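Local coordinates for Fe-regulated protein B (Neisseria meningitidis, PDB 4AIP) that probably takes up iron across the meningococcal outer membrane as a TonB-dependent transporter, at residues G99-L107 with H275-E284; S479-V487 with S498-R506. One frame throughout, in Å; residues are numbered along the deposited sequence.

Contact 1 of 2, residues G99-L107 with H275-E284; sequences GGNGTSQFL and HRGIRTVREE
S104, T103 and N101 meet R279 and E283 in a compact polar cluster. The S104 hydroxyl donates to the backbone O of E283 (OG to O 2.7 Å), approaching above the carbonyl plane. With OG set beside its own backbone N (chi1 -71°), S104 also accepts from R279, NH2 to OG 3.0 Å. The same NH2 makes a weak bond to N101 O. T103 OG1 donates to E283 OE1; the modelled 2.5 Å is implausibly short and its exact value doubtful.

The charged pair lies within 275-284. R279, its chain bent at chi2 and chi3, sends NH2 to E283 OE1 in a nearly straight salt bridge of 2.9 Å (N-H...O 174°), which should steady the carboxylate; OE1 lies in the guanidinium plane but is met from above its own plane.

This is a plug-barrel interface of a TonB-dependent receptor. A plug loop between strands 95-97 and 107-109 supplies 99-107. The other segment leaves barrel strand 264-276, turns a corner at G277 and continues through short strand 278-279 into a loop. Water 1 joins the two, accepting from R279 NH1 (2.7 Å) and N101 N, and donating to S104 OG.

Two rings flank the cluster. T103 N lies near the H275 ring plane, but at 4.2 Å from ND1 it is too far to bond, and ND1 is buried without a partner. F137 of the plug stacks on this barrel histidine. Farther along the loop, F106 CZ comes 3.6 Å from E284 OE1, ring and carboxylate planes 54° apart; E284 OE2 is hydrogen-bonded to H133 and salt-bridged to R722.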
loop_
_atom_site.group_PDB
_atom_site.type_symbol
_atom_site.label_atom_id
_atom_site.label_comp_id
_atom_site.label_asym_id
_atom_site.label_seq_id
_atom_site.Cartn_x
_atom_site.Cartn_y
_atom_site.Cartn_z
ATOM N N GLY B 99 29.001 4.355 2.936
ATOM C CA GLY B 99 28.259 4.210 1.718
ATOM C C GLY B 99 27.046 3.276 1.769
ATOM O O GLY B 99 26.908 2.436 2.718
ATOM N N GLY B 100 26.197 3.392 0.721
ATOM C CA GLY B 100 24.980 2.593 0.580
ATOM C C GLY B 100 23.719 3.344 0.988
ATOM O O GLY B 100 23.775 4.499 1.470
ATOM N N ASN B 101 22.573 2.699 0.760
ATOM C CA ASN B 101 21.277 3.294 1.074
ATOM C C ASN B 101 20.836 2.842 2.466
ATOM O O ASN B 101 21.224 1.744 2.929
ATOM C CB ASN B 101 20.270 2.858 0.019
ATOM C CG ASN B 101 19.174 3.855 -0.202
ATOM O OD1 ASN B 101 18.966 4.753 0.613
ATOM N ND2 ASN B 101 18.414 3.690 -1.303
ATOM N N GLY B 102 20.048 3.690 3.134
ATOM C CA GLY B 102 19.382 3.339 4.420
ATOM C C GLY B 102 20.327 2.827 5.481
ATOM O O GLY B 102 21.415 3.415 5.725
ATOM N N THR B 103 19.967 1.701 6.081
ATOM C CA THR B 103 20.812 1.135 7.150
ATOM C C THR B 103 22.063 0.360 6.643
ATOM O O THR B 103 22.670 -0.386 7.385
ATOM C CB THR B 103 20.022 0.296 8.110
ATOM O OG1 THR B 103 19.218 -0.634 7.358
ATOM C CG2 THR B 103 19.151 1.159 9.003
ATOM N N SER B 104 22.464 0.583 5.400
ATOM C CA SER B 104 23.816 0.213 4.987
ATOM C C SER B 104 24.814 1.173 5.624
ATOM O O SER B 104 25.981 0.869 5.761
ATOM C CB SER B 104 23.972 0.369 3.486
ATOM O OG SER B 104 23.272 -0.600 2.792
ATOM N N GLN B 105 24.306 2.350 5.962
ATOM C CA GLN B 105 25.119 3.435 6.370
ATOM C C GLN B 105 25.555 3.380 7.849
ATOM O O GLN B 105 24.764 3.092 8.746
ATOM C CB GLN B 105 24.371 4.714 6.103
ATOM C CG GLN B 105 24.303 5.076 4.629
ATOM C CD GLN B 105 23.424 6.325 4.437
ATOM O OE1 GLN B 105 23.443 7.219 5.284
ATOM N NE2 GLN B 105 22.685 6.404 3.323
ATOM N N PHE B 106 26.831 3.649 8.086
ATOM C CA PHE B 106 27.313 3.932 9.438
ATOM C C PHE B 106 27.587 5.440 9.594
ATOM O O PHE B 106 27.971 6.109 8.602
ATOM C CB PHE B 106 28.590 3.171 9.674
ATOM C CG PHE B 106 28.426 1.710 9.548
ATOM C CD1 PHE B 106 27.998 0.980 10.645
ATOM C CD2 PHE B 106 28.713 1.053 8.336
ATOM C CE1 PHE B 106 27.807 -0.399 10.559
ATOM C CE2 PHE B 106 28.563 -0.323 8.243
ATOM C CZ PHE B 106 28.076 -1.055 9.363
ATOM N N LEU B 107 27.405 5.972 10.783
ATOM C CA LEU B 107 27.770 7.341 11.002
ATOM C C LEU B 107 28.931 7.381 12.035
ATOM O O LEU B 107 29.040 6.519 12.952
ATOM C CB LEU B 107 26.542 8.103 11.511
ATOM C CG LEU B 107 26.756 9.592 11.859
ATOM C CD1 LEU B 107 25.501 10.408 11.651
ATOM C CD2 LEU B 107 27.370 9.883 13.306
ATOM N N HIS B 275 11.821 1.694 5.730
ATOM C CA HIS B 275 12.544 1.341 4.536
ATOM C C HIS B 275 12.166 -0.029 4.072
ATOM O O HIS B 275 12.214 -0.950 4.871
ATOM C CB HIS B 275 14.024 1.290 4.813
ATOM C CG HIS B 275 14.600 2.539 5.402
ATOM N ND1 HIS B 275 15.857 2.564 5.961
ATOM C CD2 HIS B 275 14.125 3.802 5.495
ATOM C CE1 HIS B 275 16.125 3.781 6.391
ATOM N NE2 HIS B 275 15.099 4.560 6.102
ATOM N N ARG B 276 11.867 -0.203 2.777
ATOM C CA ARG B 276 11.544 -1.536 2.262
ATOM C C ARG B 276 12.223 -1.829 0.953
ATOM O O ARG B 276 12.430 -0.945 0.118
ATOM C CB ARG B 276 10.026 -1.716 2.088
ATOM C CG ARG B 276 9.403 -0.653 1.289
ATOM C CD ARG B 276 8.243 -0.133 2.069
ATOM N NE ARG B 276 7.026 -0.718 1.509
ATOM C CZ ARG B 276 5.813 -0.679 2.063
ATOM N NH1 ARG B 276 5.614 -0.074 3.224
ATOM N NH2 ARG B 276 4.777 -1.277 1.451
ATOM N N GLY B 277 12.561 -3.081 0.753
ATOM C CA GLY B 277 13.048 -3.484 -0.558
ATOM C C GLY B 277 13.713 -4.833 -0.458
ATOM O O GLY B 277 13.708 -5.472 0.605
ATOM N N ILE B 278 14.277 -5.298 -1.545
ATOM C CA ILE B 278 14.969 -6.542 -1.482
ATOM C C ILE B 278 16.397 -6.149 -1.013
ATOM O O ILE B 278 17.111 -5.359 -1.683
ATOM C CB ILE B 278 15.055 -7.225 -2.869
ATOM C CG1 ILE B 278 13.714 -7.202 -3.616
ATOM C CG2 ILE B 278 15.640 -8.614 -2.752
ATOM C CD1 ILE B 278 12.670 -8.116 -3.066
ATOM N N ARG B 279 16.816 -6.705 0.119
ATOM C CA ARG B 279 18.009 -6.249 0.749
ATOM C C ARG B 279 18.709 -7.495 1.110
ATOM O O ARG B 279 18.098 -8.581 1.119
ATOM C CB ARG B 279 17.681 -5.489 2.012
ATOM C CG ARG B 279 16.843 -4.226 1.732
ATOM C CD ARG B 279 17.700 -3.071 1.185
ATOM N NE ARG B 279 18.596 -2.568 2.225
ATOM C CZ ARG B 279 19.589 -1.699 2.061
ATOM N NH1 ARG B 279 19.877 -1.220 0.863
ATOM N NH2 ARG B 279 20.331 -1.327 3.089
ATOM N N THR B 280 19.987 -7.368 1.407
ATOM C CA THR B 280 20.831 -8.516 1.584
ATOM C C THR B 280 20.958 -8.777 3.071
ATOM O O THR B 280 20.736 -7.886 3.895
ATOM C CB THR B 280 22.224 -8.271 0.925
ATOM O OG1 THR B 280 22.886 -7.180 1.572
ATOM C CG2 THR B 280 22.068 -7.857 -0.458
ATOM N N VAL B 281 21.240 -10.023 3.420
ATOM C CA VAL B 281 21.524 -10.376 4.804
ATOM C C VAL B 281 22.752 -9.522 4.952
ATOM O O VAL B 281 23.556 -9.506 4.037
ATOM C CB VAL B 281 21.952 -11.868 4.895
ATOM C CG1 VAL B 281 22.417 -12.233 6.349
ATOM C CG2 VAL B 281 20.859 -12.824 4.352
ATOM N N ARG B 282 22.950 -8.755 5.991
ATOM C CA ARG B 282 24.217 -7.952 5.939
ATOM C C ARG B 282 24.193 -6.788 4.986
ATOM O O ARG B 282 24.843 -6.830 3.941
ATOM C CB ARG B 282 25.427 -8.774 5.463
ATOM C CG ARG B 282 25.958 -9.801 6.393
ATOM C CD ARG B 282 27.197 -10.426 5.799
ATOM N NE ARG B 282 27.325 -11.824 6.188
ATOM C CZ ARG B 282 26.717 -12.847 5.581
ATOM N NH1 ARG B 282 25.935 -12.644 4.517
ATOM N NH2 ARG B 282 26.890 -14.080 6.043
ATOM N N GLU B 283 23.529 -5.710 5.362
ATOM C CA GLU B 283 23.373 -4.574 4.457
ATOM C C GLU B 283 24.631 -3.745 4.187
ATOM O O GLU B 283 24.633 -2.855 3.303
ATOM C CB GLU B 283 22.269 -3.694 4.973
ATOM C CG GLU B 283 21.062 -4.516 5.340
ATOM C CD GLU B 283 19.864 -3.680 5.649
ATOM O OE1 GLU B 283 19.984 -2.419 5.805
ATOM O OE2 GLU B 283 18.792 -4.298 5.751
ATOM N N GLU B 284 25.703 -4.031 4.924
ATOM C CA GLU B 284 26.945 -3.273 4.744
ATOM C C GLU B 284 27.716 -3.717 3.501
ATOM O O GLU B 284 28.611 -3.040 3.058
ATOM C CB GLU B 284 27.817 -3.281 6.008
ATOM C CG GLU B 284 28.506 -4.616 6.279
ATOM C CD GLU B 284 29.453 -4.584 7.504
ATOM O OE1 GLU B 284 30.110 -3.546 7.811
ATOM O OE2 GLU B 284 29.547 -5.629 8.166
HETATM O O HOH W 1 22.118 0.150 0.386
#

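Contact 2 of 2, residues S479-V487 with S498-R506; sequences SNLNPSFGV and SASHNYASR
The Y503 ring meets P483 at its edge, where the P483 carbonyl O lies in the ring plane; P483 CD packs 3.7 Å from Y503 CB. The H501 imidazole likewise offers an edge, its CD2 lying 4.1 Å from F485 CD1. H501 O approaches the F485 ring obliquely, 3.4 Å from CD1. The F485 and H501 side chains lie alongside each other and point the same way, H501 having CG anti to its backbone N (chi1 -172°) and ND1 hydrogen-bonded to T537 OG1.

The strands run antiparallel, 177° apart, as neighbours in the barrel wall. F485 and H501 form a hydrogen-bonded pair, F485 N to H501 O 2.9 Å and H501 N to F485 O 2.8 Å. V487 and A499 form another, V487 N to A499 O 2.8 Å and A499 N to V487 O 3.1 Å. Y503 N bonds P483 O (3.0 Å) without return, proline having no N-H.

The face carrying S484, S500 and N502 is turned to the plug: N502 ND2 binds A153 O, and N502 OD1 packs on S484 CB. The chemistry implies a wall polar toward the plug; outward it is apolar around F485, V487 and A499, but more polar and aromatic around H501 and Y503, beside R533 and R535.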
loop_
_atom_site.group_PDB
_atom_site.type_symbol
_atom_site.label_atom_id
_atom_site.label_comp_id
_atom_site.label_asym_id
_atom_site.label_seq_id
_atom_site.Cartn_x
_atom_site.Cartn_y
_atom_site.Cartn_z
ATOM N N SER B 479 26.304 1.963 38.949
ATOM C CA SER B 479 25.919 3.342 38.939
ATOM C C SER B 479 27.165 4.206 38.889
ATOM O O SER B 479 28.245 3.735 39.163
ATOM C CB SER B 479 25.114 3.657 40.179
ATOM O OG SER B 479 25.937 3.553 41.289
ATOM N N ASN B 480 27.017 5.479 38.531
ATOM C CA ASN B 480 28.155 6.376 38.401
ATOM C C ASN B 480 27.810 7.770 38.776
ATOM O O ASN B 480 26.698 8.229 38.535
ATOM C CB ASN B 480 28.669 6.403 36.959
ATOM C CG ASN B 480 29.344 5.103 36.567
ATOM O OD1 ASN B 480 28.683 4.083 36.355
ATOM N ND2 ASN B 480 30.672 5.122 36.517
ATOM N N LEU B 481 28.785 8.448 39.355
ATOM C CA LEU B 481 28.654 9.836 39.665
ATOM C C LEU B 481 29.550 10.606 38.704
ATOM O O LEU B 481 30.749 10.383 38.708
ATOM C CB LEU B 481 29.085 10.006 41.100
ATOM C CG LEU B 481 28.658 11.207 41.904
ATOM C CD1 LEU B 481 27.265 11.780 41.502
ATOM C CD2 LEU B 481 28.599 10.685 43.358
ATOM N N ASN B 482 28.961 11.466 37.866
ATOM C CA ASN B 482 29.670 12.135 36.764
ATOM C C ASN B 482 29.654 13.660 36.803
ATOM O O ASN B 482 28.671 14.275 36.428
ATOM C CB ASN B 482 29.119 11.700 35.405
ATOM C CG ASN B 482 29.126 10.172 35.194
ATOM O OD1 ASN B 482 28.083 9.565 35.028
ATOM N ND2 ASN B 482 30.279 9.570 35.208
ATOM N N PRO B 483 30.767 14.276 37.224
ATOM C CA PRO B 483 30.892 15.737 37.340
ATOM C C PRO B 483 31.178 16.375 35.998
ATOM O O PRO B 483 31.555 15.671 35.077
ATOM C CB PRO B 483 32.122 15.916 38.254
ATOM C CG PRO B 483 32.453 14.553 38.773
ATOM C CD PRO B 483 31.944 13.577 37.769
ATOM N N SER B 484 31.006 17.685 35.886
ATOM C CA SER B 484 31.243 18.355 34.648
ATOM C C SER B 484 31.485 19.791 34.986
ATOM O O SER B 484 30.851 20.324 35.891
ATOM C CB SER B 484 30.061 18.166 33.651
ATOM O OG SER B 484 28.812 18.695 34.142
ATOM N N PHE B 485 32.409 20.427 34.273
ATOM C CA PHE B 485 32.795 21.819 34.559
ATOM C C PHE B 485 32.954 22.490 33.213
ATOM O O PHE B 485 33.517 21.906 32.317
ATOM C CB PHE B 485 34.157 21.925 35.337
ATOM C CG PHE B 485 34.320 20.931 36.493
ATOM C CD1 PHE B 485 34.866 19.616 36.272
ATOM C CD2 PHE B 485 33.933 21.308 37.825
ATOM C CE1 PHE B 485 35.020 18.672 37.358
ATOM C CE2 PHE B 485 34.075 20.421 38.924
ATOM C CZ PHE B 485 34.626 19.067 38.683
ATOM N N GLY B 486 32.521 23.728 33.092
ATOM C CA GLY B 486 32.655 24.436 31.850
ATOM C C GLY B 486 32.800 25.916 32.086
ATOM O O GLY B 486 32.138 26.493 32.961
ATOM N N VAL B 487 33.688 26.522 31.303
ATOM C CA VAL B 487 33.949 27.939 31.342
ATOM C C VAL B 487 33.819 28.511 29.957
ATOM O O VAL B 487 34.401 27.997 29.036
ATOM C CB VAL B 487 35.424 28.252 31.773
ATOM C CG1 VAL B 487 35.575 29.747 32.053
ATOM C CG2 VAL B 487 35.847 27.434 32.979
ATOM N N SER B 498 36.743 28.992 25.377
ATOM C CA SER B 498 35.992 27.969 26.059
ATOM C C SER B 498 36.874 26.887 26.504
ATOM O O SER B 498 37.887 26.589 25.849
ATOM C CB SER B 498 35.088 27.250 25.082
ATOM O OG SER B 498 34.361 28.175 24.343
ATOM N N ALA B 499 36.428 26.226 27.559
ATOM C CA ALA B 499 37.058 25.039 28.080
ATOM C C ALA B 499 36.020 24.332 28.904
ATOM O O ALA B 499 35.204 24.980 29.531
ATOM C CB ALA B 499 38.288 25.408 28.958
ATOM N N SER B 500 36.077 23.010 28.876
ATOM C CA SER B 500 35.170 22.170 29.615
ATOM C C SER B 500 35.886 20.875 30.014
ATOM O O SER B 500 36.900 20.481 29.414
ATOM C CB SER B 500 33.856 21.912 28.837
ATOM O OG SER B 500 34.114 21.161 27.660
ATOM N N HIS B 501 35.380 20.241 31.055
ATOM C CA HIS B 501 35.961 19.019 31.574
ATOM C C HIS B 501 34.792 18.200 32.066
ATOM O O HIS B 501 34.234 18.444 33.123
ATOM C CB HIS B 501 37.004 19.327 32.674
ATOM C CG HIS B 501 37.781 18.129 33.129
ATOM N ND1 HIS B 501 38.561 17.366 32.280
ATOM C CD2 HIS B 501 37.899 17.566 34.351
ATOM C CE1 HIS B 501 39.099 16.366 32.960
ATOM N NE2 HIS B 501 38.722 16.472 34.219
ATOM N N ASN B 502 34.372 17.268 31.223
ATOM C CA ASN B 502 33.087 16.637 31.372
ATOM C C ASN B 502 33.280 15.169 31.504
ATOM O O ASN B 502 33.985 14.556 30.711
ATOM C CB ASN B 502 32.218 16.878 30.139
ATOM C CG ASN B 502 31.751 18.319 29.989
ATOM O OD1 ASN B 502 31.815 19.117 30.923
ATOM N ND2 ASN B 502 31.220 18.643 28.812
ATOM N N TYR B 503 32.625 14.620 32.501
ATOM C CA TYR B 503 32.529 13.195 32.710
ATOM C C TYR B 503 31.147 12.720 32.347
ATOM O O TYR B 503 30.138 13.405 32.612
ATOM C CB TYR B 503 32.742 12.867 34.190
ATOM C CG TYR B 503 34.163 12.916 34.619
ATOM C CD1 TYR B 503 34.752 14.112 35.047
ATOM C CD2 TYR B 503 34.923 11.752 34.613
ATOM C CE1 TYR B 503 36.102 14.154 35.451
ATOM C CE2 TYR B 503 36.236 11.752 35.034
ATOM C CZ TYR B 503 36.832 12.952 35.452
ATOM O OH TYR B 503 38.181 12.925 35.824
ATOM N N ALA B 504 31.104 11.537 31.759
ATOM C CA ALA B 504 29.859 10.902 31.433
ATOM C C ALA B 504 30.020 9.398 31.367
ATOM O O ALA B 504 31.146 8.868 31.200
ATOM C CB ALA B 504 29.305 11.445 30.130
ATOM N N SER B 505 28.896 8.701 31.497
ATOM C CA SER B 505 28.950 7.270 31.474
ATOM C C SER B 505 27.927 6.672 30.525
ATOM O O SER B 505 26.936 7.289 30.211
ATOM C CB SER B 505 28.782 6.723 32.901
ATOM O OG SER B 505 27.490 7.024 33.368
ATOM N N ARG B 506 28.182 5.452 30.086
ATOM C CA ARG B 506 27.370 4.833 29.076
ATOM C C ARG B 506 27.298 3.335 29.357
ATOM O O ARG B 506 28.318 2.623 29.323
ATOM C CB ARG B 506 27.946 5.149 27.674
ATOM C CG ARG B 506 27.214 4.542 26.491
ATOM C CD ARG B 506 27.221 5.500 25.290
ATOM N NE ARG B 506 26.595 4.900 24.107
ATOM C CZ ARG B 506 25.512 5.372 23.482
ATOM N NH1 ARG B 506 24.897 6.456 23.904
ATOM N NH2 ARG B 506 25.051 4.739 22.404
#

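Along the chain the contacts come in series, contact 1 closing before contact 2 opens. Their centres lie 35 Å apart on opposite sides of the centre of the chain, and their nearest atoms are about 10 Å apart, so they do not touch. Both involve the barrel: contact 1 sets a plug loop against the end of strand 264-276 and the chain that follows, whereas contact 2 lies wholly within the hairpin of strands 475-490 and 495-506. Contact 1 thus joins plug to barrel directly, while contact 2 is a wall hairpin whose inner face is also turned to the plug, as expected for a plugged TonB-dependent barrel.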